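PDB 7BTG: GEO10716p1 from Drosophila melanogaster, which belongs to the low molecular weight protein tyrosine phosphatase family and probably acts as a protein arginine phosphatase, removing phosphate from phosphorylated arginine residues. Local coordinates for residues T11-M16 / I123-F128; V3-I8 / Y81-D86; P15-I20 / L140-S145. The protein carries 1 engineered substitution. All coordinates share one frame; numbering follows the deposited sequence.

Contact 1 of 3, residues T11-M16 / I123-F128; sequences TCRSPM and IEDPYF. With PO4 (phosphate ion), chain B.
Arg13 ends the P-loop, the CX5R signature of low molecular weight phosphatases, whose first residue is here the engineered Ser7, and lies against the Asp-Pro-Tyr loop within 123-128. From its CB, 3.3 Å from PO4 O3, the side chain runs past Pro126, with CG 3.6 Å from Pro126 CD. Arg13 CD meets the carbonyl of Glu124 (CD to O 3.4 Å), and the bend there (chi3 -66°) turns the guanidinium to the phosphate. Arg13 NE donates to PO4 O3 at 2.7 Å, while NH2 donates almost straight to PO4 O4 at 2.8 Å. Arg13 NH1 hydrogen-bonds to Ile123 O at 2.8 Å, nearly in the guanidinium plane, and forms a salt bridge with Asp86. Asp125 CA lies over one face of the guanidinium, 3.4 Å above its plane, and together with the in-plane bonds restricts how the group can turn. A leucine in place of Arg13 would probably leave PO4 O4 without its NH2 donor and Asp86 without its charged mate. Asp125 OD1 accepts from Tyr127 N in an Asx turn beside the ligand, consistent with the general acid of this family. Cys12 SG touches the edge of the Tyr127 ring, 3.8 Å from Tyr127 CD2.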
# COMPACT_ATOMS: atom_id res chain seq x y z
N THR A 11 3.67 -2.97 8.33
CA THR A 11 4.28 -2.16 9.37
C THR A 11 5.18 -1.06 8.81
O THR A 11 5.48 -0.12 9.55
CB THR A 11 5.10 -3.06 10.32
OG1 THR A 11 5.73 -2.28 11.34
CG2 THR A 11 6.16 -3.86 9.56
N CYS A 12 5.59 -1.13 7.54
CA CYS A 12 6.41 -0.07 6.95
C CYS A 12 5.75 0.49 5.70
O CYS A 12 5.12 1.54 5.74
CB CYS A 12 7.81 -0.59 6.62
SG CYS A 12 8.82 -1.11 8.03
N ARG A 13 5.85 -0.25 4.58
CA ARG A 13 5.43 0.28 3.29
C ARG A 13 3.92 0.49 3.21
O ARG A 13 3.46 1.55 2.77
CB ARG A 13 5.90 -0.66 2.17
CG ARG A 13 7.40 -0.70 2.01
CD ARG A 13 7.82 -1.87 1.16
NE ARG A 13 7.52 -3.12 1.85
CZ ARG A 13 7.70 -4.34 1.34
NH1 ARG A 13 8.20 -4.48 0.11
NH2 ARG A 13 7.37 -5.42 2.06
N SER A 14 3.13 -0.51 3.60
CA SER A 14 1.69 -0.38 3.41
C SER A 14 1.07 0.69 4.31
O SER A 14 0.19 1.43 3.83
CB SER A 14 0.98 -1.73 3.58
OG SER A 14 1.44 -2.53 4.66
N PRO A 15 1.45 0.84 5.58
CA PRO A 15 0.86 1.94 6.36
C PRO A 15 1.26 3.30 5.84
O PRO A 15 0.46 4.25 5.90
CB PRO A 15 1.38 1.70 7.79
CG PRO A 15 1.84 0.28 7.81
CD PRO A 15 2.33 -0.01 6.42
N MET A 16 2.48 3.44 5.32
CA MET A 16 2.88 4.70 4.72
C MET A 16 2.03 5.00 3.49
O MET A 16 1.49 6.11 3.35
CB MET A 16 4.37 4.65 4.36
CG MET A 16 5.28 5.25 5.41
SD MET A 16 6.98 5.35 4.81
CE MET A 16 7.31 3.63 4.46
N ILE A 123 9.11 -1.69 -4.76
CA ILE A 123 9.21 -0.93 -3.52
C ILE A 123 9.72 -1.88 -2.44
O ILE A 123 8.98 -2.72 -1.95
CB ILE A 123 7.86 -0.31 -3.16
CG1 ILE A 123 7.35 0.42 -4.40
CG2 ILE A 123 8.02 0.63 -2.01
CD1 ILE A 123 6.25 1.39 -4.18
N GLU A 124 10.99 -1.73 -2.08
CA GLU A 124 11.68 -2.66 -1.19
C GLU A 124 11.30 -2.46 0.26
O GLU A 124 11.10 -1.33 0.73
CB GLU A 124 13.20 -2.52 -1.32
CG GLU A 124 13.73 -2.49 -2.74
CD GLU A 124 13.84 -3.88 -3.36
OE1 GLU A 124 12.91 -4.70 -3.17
OE2 GLU A 124 14.87 -4.15 -4.03
N ASP A 125 11.22 -3.57 1.00
CA ASP A 125 10.98 -3.60 2.44
C ASP A 125 12.08 -2.85 3.19
O ASP A 125 13.23 -3.28 3.16
CB ASP A 125 10.93 -5.04 2.95
CG ASP A 125 10.47 -5.14 4.38
OD1 ASP A 125 10.35 -4.09 5.07
OD2 ASP A 125 10.19 -6.26 4.83
N PRO A 126 11.77 -1.74 3.86
CA PRO A 126 12.79 -1.01 4.63
C PRO A 126 12.99 -1.49 6.05
O PRO A 126 13.88 -0.97 6.72
CB PRO A 126 12.23 0.42 4.64
CG PRO A 126 10.75 0.22 4.72
CD PRO A 126 10.48 -1.03 3.86
N TYR A 127 12.19 -2.46 6.51
CA TYR A 127 12.19 -2.90 7.91
C TYR A 127 13.60 -3.13 8.45
O TYR A 127 13.91 -2.71 9.56
CB TYR A 127 11.36 -4.17 8.06
CG TYR A 127 11.04 -4.57 9.49
CD1 TYR A 127 11.89 -5.40 10.22
CD2 TYR A 127 9.87 -4.15 10.10
CE1 TYR A 127 11.59 -5.77 11.54
CE2 TYR A 127 9.56 -4.51 11.41
CZ TYR A 127 10.42 -5.32 12.12
OH TYR A 127 10.10 -5.66 13.41
N PHE A 128 14.45 -3.80 7.68
CA PHE A 128 15.75 -4.25 8.16
C PHE A 128 16.90 -3.42 7.60
O PHE A 128 18.07 -3.78 7.78
CB PHE A 128 15.96 -5.71 7.77
CG PHE A 128 15.79 -5.95 6.30
CD1 PHE A 128 14.57 -6.35 5.79
CD2 PHE A 128 16.84 -5.73 5.43
CE1 PHE A 128 14.40 -6.55 4.44
CE2 PHE A 128 16.68 -5.92 4.07
CZ PHE A 128 15.45 -6.33 3.57
P PO4 B . 6.61 -3.90 5.44
O1 PO4 B . 5.34 -3.62 6.22
O2 PO4 B . 7.78 -3.92 6.39
O3 PO4 B . 6.92 -2.83 4.42
O4 PO4 B . 6.48 -5.21 4.67

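Contact 2 of 3, residues V3-I8 / Y81-D86; sequences VLFVSI and YIFAMD. Engineered in segment 3-8: Ser7 (natural residue Cys). With PO4 (phosphate ion), chain B.
Phe5 and Phe83 lie side by side at the centre of a parallel strand pair, Val3-Phe5 matching Tyr81-Phe83 residue for residue. In this tight part Leu4 is gripped through both polar backbone atoms: its N donates to Tyr81 O at 2.9 Å and its O accepts from Phe83 N at 2.8 Å, before Val6 N bonds to Phe83 O at 2.7 Å. The Phe5 and Phe83 rings are nearly parallel, their planes 29° apart, but slid until they barely overlap; Phe5 CE1 reaches Phe83 CD2 at 3.4 Å, and Val3 CG1 meets the Phe83 edge, 3.5 Å from CE2. On the opposite face of the sheet, Val6 CG2 touches Ile82 CG2 at 3.6 Å. The pairing slackens after Phe83, toward the active site: Met85 N reaches Val6 O by a weak, bent bond of 3.4 Å, and the engineered Ser7 (naturally cysteine) has its OG hydrogen-bonded to Ser14 OG and 2.8 Å from PO4 O1. Tyr81, at the other end, is partly exposed. Strand 34-39 bonds to the far edge of 3-7; helix 13-27 covers Phe5, Phe149 meets the Tyr81 and Phe83 rings edge-to-face, and Leu93 of helix 87-99 packs on Val6 and Ile82.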
# COMPACT_ATOMS: atom_id res chain seq x y z
N VAL A 3 -9.46 1.02 -1.70
CA VAL A 3 -8.09 0.64 -2.03
C VAL A 3 -7.44 0.02 -0.80
O VAL A 3 -7.55 0.57 0.30
CB VAL A 3 -7.26 1.83 -2.53
CG1 VAL A 3 -5.80 1.42 -2.71
CG2 VAL A 3 -7.81 2.36 -3.84
N LEU A 4 -6.76 -1.11 -1.00
CA LEU A 4 -6.02 -1.82 0.04
C LEU A 4 -4.56 -1.91 -0.36
O LEU A 4 -4.24 -2.47 -1.41
CB LEU A 4 -6.60 -3.22 0.26
CG LEU A 4 -5.97 -4.06 1.36
CD1 LEU A 4 -6.33 -3.49 2.72
CD2 LEU A 4 -6.42 -5.51 1.24
N PHE A 5 -3.66 -1.36 0.46
CA PHE A 5 -2.23 -1.52 0.23
C PHE A 5 -1.72 -2.72 1.02
O PHE A 5 -2.14 -2.95 2.16
CB PHE A 5 -1.46 -0.27 0.64
CG PHE A 5 -1.70 0.93 -0.24
CD1 PHE A 5 -1.19 0.98 -1.51
CD2 PHE A 5 -2.42 2.02 0.22
CE1 PHE A 5 -1.40 2.10 -2.33
CE2 PHE A 5 -2.63 3.15 -0.59
CZ PHE A 5 -2.12 3.18 -1.87
N VAL A 6 -0.83 -3.50 0.41
CA VAL A 6 -0.37 -4.75 1.02
C VAL A 6 1.15 -4.80 1.01
O VAL A 6 1.79 -4.59 -0.03
CB VAL A 6 -0.96 -5.98 0.33
CG1 VAL A 6 -0.32 -7.27 0.90
CG2 VAL A 6 -2.45 -6.01 0.57
N SER A 7 1.73 -5.03 2.19
CA SER A 7 3.16 -5.29 2.33
C SER A 7 3.30 -6.56 3.16
O SER A 7 2.32 -7.04 3.73
CB SER A 7 3.89 -4.11 2.99
OG SER A 7 3.36 -3.76 4.26
N ILE A 8 4.52 -7.11 3.24
CA ILE A 8 4.63 -8.38 3.95
C ILE A 8 4.34 -8.19 5.43
O ILE A 8 3.56 -8.94 6.02
CB ILE A 8 5.98 -9.07 3.67
CG1 ILE A 8 5.93 -10.48 4.22
CG2 ILE A 8 7.17 -8.33 4.29
CD1 ILE A 8 7.05 -11.35 3.78
N TYR A 81 -8.99 -1.98 -5.64
CA TYR A 81 -7.58 -2.16 -5.91
C TYR A 81 -6.93 -2.73 -4.67
O TYR A 81 -7.24 -2.30 -3.56
CB TYR A 81 -6.92 -0.83 -6.32
CG TYR A 81 -7.28 -0.43 -7.72
CD1 TYR A 81 -6.46 -0.78 -8.77
CD2 TYR A 81 -8.47 0.26 -7.99
CE1 TYR A 81 -6.79 -0.44 -10.07
CE2 TYR A 81 -8.81 0.61 -9.30
CZ TYR A 81 -7.96 0.25 -10.34
OH TYR A 81 -8.25 0.57 -11.65
N ILE A 82 -6.06 -3.71 -4.86
CA ILE A 82 -5.16 -4.20 -3.83
C ILE A 82 -3.75 -4.10 -4.40
O ILE A 82 -3.45 -4.71 -5.43
CB ILE A 82 -5.47 -5.65 -3.41
CG1 ILE A 82 -6.89 -5.74 -2.84
CG2 ILE A 82 -4.48 -6.11 -2.40
CD1 ILE A 82 -7.30 -7.16 -2.50
N PHE A 83 -2.92 -3.28 -3.77
CA PHE A 83 -1.60 -2.95 -4.27
C PHE A 83 -0.54 -3.71 -3.49
O PHE A 83 -0.48 -3.61 -2.26
CB PHE A 83 -1.34 -1.44 -4.18
CG PHE A 83 -2.16 -0.64 -5.16
CD1 PHE A 83 -2.02 -0.85 -6.52
CD2 PHE A 83 -3.06 0.31 -4.72
CE1 PHE A 83 -2.77 -0.14 -7.43
CE2 PHE A 83 -3.81 1.03 -5.62
CZ PHE A 83 -3.66 0.81 -6.98
N ALA A 84 0.27 -4.48 -4.20
CA ALA A 84 1.48 -5.08 -3.67
C ALA A 84 2.67 -4.13 -3.79
O ALA A 84 2.73 -3.30 -4.70
CB ALA A 84 1.79 -6.38 -4.43
N MET A 85 3.61 -4.26 -2.86
CA MET A 85 4.86 -3.51 -2.98
C MET A 85 5.90 -4.28 -3.79
O MET A 85 6.73 -3.65 -4.48
CB MET A 85 5.43 -3.20 -1.59
CG MET A 85 4.44 -2.53 -0.70
SD MET A 85 4.06 -0.82 -1.29
CE MET A 85 2.39 -0.68 -0.66
N ASP A 86 5.82 -5.61 -3.73
CA ASP A 86 6.80 -6.61 -4.16
C ASP A 86 6.17 -7.56 -5.15
O ASP A 86 4.97 -7.83 -5.11
CB ASP A 86 7.25 -7.51 -2.98
CG ASP A 86 8.32 -6.91 -2.19
OD1 ASP A 86 9.15 -6.23 -2.84
OD2 ASP A 86 8.33 -7.10 -0.96
P PO4 B . 6.61 -3.90 5.44
O1 PO4 B . 5.34 -3.62 6.22
O2 PO4 B . 7.78 -3.92 6.39
O3 PO4 B . 6.92 -2.83 4.42
O4 PO4 B . 6.48 -5.21 4.67

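Contact 3 of 3, residues P15-I20 / L140-S145; sequences PMAEAI and LQILES
Ile142 and Leu143 carry the side of helix 133-154 that meets Met16, Ala17 and Ile20 of helix 13-27. The two segments run in broadly the same direction, their axes 9.8 Å apart at closest approach and crossing at -40°, and no hydrogen bond joins them. Along 140-145, Gln141 NE2 hydrogen-bonds to the carbonyl oxygens of Asp120 and Ile122, tying the helix to the loop before it. Ile142 follows and does most of the work, both of its branches being used. Its CG2, anti to the backbone N, presses on Ala17 at 3.6 Å from Ala17 CB and equally close to Ala17 CA; the small alanine lets the methyl reach the helix backbone. The same Ile142 CG2 meets Ile20 CD1 at 3.9 Å, while Ile142 CD1 reaches toward Met16 CB at a looser 4.4 Å. Leu143, itself partly exposed, adds a second point: its CD1 touches Ile20 CG2 at 4.1 Å, the two side chains crossing at about a right angle. Glu144 has its polar partners away from this interface, in salt bridges to Arg117 and Arg148, and Ser145 is buried against Leu111 and Ile115. Two helices packed together on one face of a four-stranded parallel sheet of order 2-1-3-4 belong to the alpha/beta fold of the low molecular weight phosphatases.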
# COMPACT_ATOMS: atom_id res chain seq x y z
N PRO A 15 1.45 0.84 5.58
CA PRO A 15 0.86 1.94 6.36
C PRO A 15 1.26 3.30 5.84
O PRO A 15 0.46 4.25 5.90
CB PRO A 15 1.38 1.70 7.79
CG PRO A 15 1.84 0.28 7.81
CD PRO A 15 2.33 -0.01 6.42
N MET A 16 2.48 3.44 5.32
CA MET A 16 2.88 4.70 4.72
C MET A 16 2.03 5.00 3.49
O MET A 16 1.49 6.11 3.35
CB MET A 16 4.37 4.65 4.36
CG MET A 16 5.28 5.25 5.41
SD MET A 16 6.98 5.35 4.81
CE MET A 16 7.31 3.63 4.46
N ALA A 17 1.88 4.02 2.60
CA ALA A 17 1.02 4.19 1.45
C ALA A 17 -0.41 4.55 1.86
O ALA A 17 -1.03 5.44 1.27
CB ALA A 17 1.02 2.90 0.61
N GLU A 18 -0.93 3.89 2.89
CA GLU A 18 -2.29 4.20 3.33
C GLU A 18 -2.42 5.66 3.73
O GLU A 18 -3.36 6.35 3.30
CB GLU A 18 -2.69 3.31 4.50
CG GLU A 18 -4.07 3.66 5.03
CD GLU A 18 -4.42 2.84 6.24
OE1 GLU A 18 -3.68 1.88 6.52
OE2 GLU A 18 -5.44 3.14 6.90
N ALA A 19 -1.49 6.16 4.53
CA ALA A 19 -1.58 7.53 5.02
C ALA A 19 -1.36 8.54 3.90
O ALA A 19 -2.03 9.59 3.86
CB ALA A 19 -0.57 7.73 6.14
N ILE A 20 -0.43 8.24 2.99
CA ILE A 20 -0.13 9.12 1.86
C ILE A 20 -1.35 9.30 0.97
O ILE A 20 -1.73 10.43 0.62
CB ILE A 20 1.06 8.57 1.06
CG1 ILE A 20 2.38 9.01 1.70
CG2 ILE A 20 0.97 9.00 -0.41
CD1 ILE A 20 3.59 8.29 1.15
N LEU A 140 9.24 8.02 -1.43
CA LEU A 140 9.22 8.69 -2.73
C LEU A 140 8.58 7.81 -3.80
O LEU A 140 7.73 8.29 -4.57
CB LEU A 140 10.64 9.10 -3.15
CG LEU A 140 11.34 10.17 -2.28
CD1 LEU A 140 12.86 10.18 -2.51
CD2 LEU A 140 10.76 11.58 -2.50
N GLN A 141 8.95 6.53 -3.85
CA GLN A 141 8.30 5.60 -4.77
C GLN A 141 6.80 5.52 -4.52
O GLN A 141 6.01 5.46 -5.46
CB GLN A 141 8.90 4.20 -4.65
CG GLN A 141 10.12 3.89 -5.49
CD GLN A 141 10.82 2.62 -5.00
OE1 GLN A 141 11.12 2.48 -3.82
NE2 GLN A 141 11.08 1.68 -5.91
N ILE A 142 6.40 5.50 -3.25
CA ILE A 142 4.98 5.37 -2.94
C ILE A 142 4.24 6.64 -3.32
O ILE A 142 3.13 6.60 -3.86
CB ILE A 142 4.79 5.00 -1.45
CG1 ILE A 142 5.26 3.57 -1.16
CG2 ILE A 142 3.34 5.13 -1.08
CD1 ILE A 142 5.50 3.29 0.34
N LEU A 143 4.85 7.80 -3.05
CA LEU A 143 4.22 9.07 -3.38
C LEU A 143 4.00 9.21 -4.89
O LEU A 143 2.89 9.48 -5.34
CB LEU A 143 5.06 10.22 -2.84
CG LEU A 143 4.54 11.63 -3.10
CD1 LEU A 143 3.09 11.73 -2.65
CD2 LEU A 143 5.41 12.60 -2.35
N GLU A 144 5.06 9.00 -5.69
CA GLU A 144 4.87 9.11 -7.13
C GLU A 144 3.85 8.09 -7.62
O GLU A 144 2.97 8.43 -8.43
CB GLU A 144 6.18 8.95 -7.89
CG GLU A 144 6.00 9.14 -9.41
CD GLU A 144 7.30 9.03 -10.20
OE1 GLU A 144 8.39 8.99 -9.57
OE2 GLU A 144 7.24 8.99 -11.46
N SER A 145 3.95 6.85 -7.11
CA SER A 145 3.04 5.78 -7.52
C SER A 145 1.60 6.18 -7.28
O SER A 145 0.75 6.03 -8.16
CB SER A 145 3.35 4.48 -6.77
OG SER A 145 4.67 4.03 -6.98

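All three contacts are largely buried, but their chemistry changes with depth. Contact 2, nearest the centre of the chain, joins strands by backbone bonds and aromatic side chains; contact 3 is wholly apolar and joins helices; contact 1, at the phosphate site and with Tyr127 exposed, mixes a side-chain-to-backbone hydrogen bond and nearby charges with apolar packing round the ion. Contacts 1 and 3 share helix 13-27, one using its N-terminal end and the other its next turns, and Ile123 CD1 packs on Ile142 between them. Contacts 1 and 2 meet at the phosphate, where strand 3-7 leads into the P-loop. Phe5 and Met85 touch Ala17, linking contact 2 to contact 3.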